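Local coordinates for protein Baccell_00875 (Bacteroides cellulosilyticus DSM 14838, PDB 5NO8) that probably acts as a polysaccharide lyase that removes L-rhamnose caps linked to glucuronic acid in complex arabinogalactan proteins, at residues N529-Y533 with Q571-L575. Residues are numbered along the deposited sequence; the frame is centred on the assembly and turned at random.
Sequences NGLNY and QMPVL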
loop_
_atom_site.group_PDB
_atom_site.type_symbol
_atom_site.label_atom_id
_atom_site.label_comp_id
_atom_site.label_asym_id
_atom_site.label_seq_id
_atom_site.Cartn_x
_atom_site.Cartn_y
_atom_site.Cartn_z
ATOM N N ASN A 529 10.012 18.983 14.576
ATOM C CA ASN A 529 10.584 17.734 14.081
ATOM C C ASN A 529 10.806 17.751 12.566
ATOM O O ASN A 529 11.794 17.209 12.095
ATOM C CB ASN A 529 9.711 16.537 14.448
ATOM C CG ASN A 529 9.734 16.218 15.921
ATOM O OD1 ASN A 529 10.573 16.733 16.672
ATOM N ND2 ASN A 529 8.822 15.337 16.350
ATOM N N GLY A 530 9.896 18.372 11.812
ATOM C CA GLY A 530 9.922 18.304 10.344
ATOM C C GLY A 530 10.001 16.854 9.870
ATOM O O GLY A 530 9.252 15.996 10.347
ATOM N N LEU A 531 10.951 16.568 8.993
ATOM C CA LEU A 531 11.116 15.219 8.450
ATOM C C LEU A 531 11.907 14.272 9.355
ATOM O O LEU A 531 12.077 13.092 9.018
ATOM C CB LEU A 531 11.763 15.286 7.064
ATOM C CG LEU A 531 11.110 16.238 6.054
ATOM C CD1 LEU A 531 11.829 16.135 4.717
ATOM C CD2 LEU A 531 9.631 15.956 5.895
ATOM N N ASN A 532 12.363 14.746 10.513
ATOM C CA ASN A 532 12.950 13.854 11.517
ATOM C C ASN A 532 11.871 13.122 12.298
ATOM O O ASN A 532 11.684 13.343 13.485
ATOM C CB ASN A 532 13.871 14.633 12.465
ATOM C CG ASN A 532 14.942 15.382 11.718
ATOM O OD1 ASN A 532 14.991 16.606 11.755
ATOM N ND2 ASN A 532 15.775 14.649 10.985
ATOM N N TYR A 533 11.183 12.206 11.618
ATOM C CA TYR A 533 10.063 11.491 12.208
ATOM C C TYR A 533 10.605 10.471 13.201
ATOM O O TYR A 533 11.458 9.655 12.834
ATOM C CB TYR A 533 9.257 10.762 11.131
ATOM C CG TYR A 533 8.629 11.646 10.084
ATOM C CD1 TYR A 533 7.432 12.323 10.333
ATOM C CD2 TYR A 533 9.199 11.774 8.836
ATOM C CE1 TYR A 533 6.850 13.120 9.363
ATOM C CE2 TYR A 533 8.626 12.562 7.857
ATOM C CZ TYR A 533 7.453 13.233 8.127
ATOM O OH TYR A 533 6.913 13.996 7.140
ATOM N N GLN A 571 5.580 18.755 3.904
ATOM C CA GLN A 571 5.523 17.304 4.073
ATOM C C GLN A 571 4.741 16.572 2.978
ATOM O O GLN A 571 4.935 15.365 2.804
ATOM C CB GLN A 571 4.991 16.938 5.444
ATOM C CG GLN A 571 5.937 17.341 6.581
ATOM C CD GLN A 571 5.625 16.673 7.904
ATOM O OE1 GLN A 571 5.067 15.569 7.944
ATOM N NE2 GLN A 571 5.988 17.338 9.015
ATOM N N MET A 572 3.898 17.279 2.232
ATOM C CA MET A 572 3.031 16.614 1.230
ATOM C C MET A 572 3.802 15.765 0.222
ATOM O O MET A 572 3.379 14.651 -0.022
ATOM C CB MET A 572 2.128 17.601 0.493
ATOM C CG MET A 572 0.938 18.045 1.319
ATOM S SD MET A 572 -0.318 16.756 1.491
ATOM C CE MET A 572 -0.989 16.803 -0.153
ATOM N N PRO A 573 4.925 16.275 -0.348
ATOM C CA PRO A 573 5.671 15.461 -1.329
ATOM C C PRO A 573 6.253 14.172 -0.747
ATOM O O PRO A 573 6.352 13.153 -1.454
ATOM C CB PRO A 573 6.786 16.400 -1.805
ATOM C CG PRO A 573 6.287 17.772 -1.485
ATOM C CD PRO A 573 5.566 17.595 -0.188
ATOM N N VAL A 574 6.625 14.209 0.523
ATOM C CA VAL A 574 7.092 13.050 1.239
ATOM C C VAL A 574 5.959 12.017 1.412
ATOM O O VAL A 574 6.175 10.802 1.238
ATOM C CB VAL A 574 7.769 13.485 2.568
ATOM C CG1 VAL A 574 8.077 12.318 3.459
ATOM C CG2 VAL A 574 9.042 14.273 2.257
ATOM N N LEU A 575 4.743 12.490 1.685
ATOM C CA LEU A 575 3.601 11.583 1.763
ATOM C C LEU A 575 3.224 11.010 0.404
ATOM O O LEU A 575 2.901 9.803 0.287
ATOM C CB LEU A 575 2.377 12.296 2.344
ATOM C CG LEU A 575 1.129 11.429 2.464
ATOM C CD1 LEU A 575 1.409 10.232 3.317
ATOM C CD2 LEU A 575 -0.016 12.214 3.071
HETATM O O HOH W 1 7.025 16.096 11.984
#
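Asn529 is the last residue of helix 509-529, and the chain turns sharply straight after it. The hydrogen bond from Asn532 N to Asn529 O, 3.0 Å, closes a type II' beta turn whose second residue, Gly530, has phi 52° and psi -129°, a conformation that glycine adopts readily. Gly530 O accepts a hydrogen bond from a water 2.8 Å away; the same water accepts a weak 3.4 Å hydrogen bond from Gln571 NE2, whereas Gly530 O and Gln571 NE2 themselves are 3.8 Å apart. Leu531 points its CA-CB bond sideways, yet its m,t rotamer brings CD2 to 4.0 Å from Gln571 CG and 4.1 Å from Val574 CG2. Asn532, the centre of an inverse gamma turn, takes its side chain out of reach of the helix and hydrogen-bonds through ND2 to Gln156 OE1. Tyr533 then points back toward 571-575. Its OH donates a short 2.6 Å hydrogen bond to Gln571 OE1, which lies near the ring plane, while Tyr533 CE2 approaches Val574 CG1 to 4.4 Å. Val574 points toward the loop, whereas Gln571 leaves the helix sideways and brings its amide end to it; Leu575 packs against helices 542-559 and 615-629. The contact therefore ties the connection between helices 509-529 and 542-559 to helix 562-576 within the helical part of the chain. Its chemistry divides the work: Gln571 accepts from Tyr533 through OE1 and donates to Glu567 through NE2, so both ends of its buried amide are satisfied, while Leu531, Val574 and the Tyr533 ring supply apolar packing beside it.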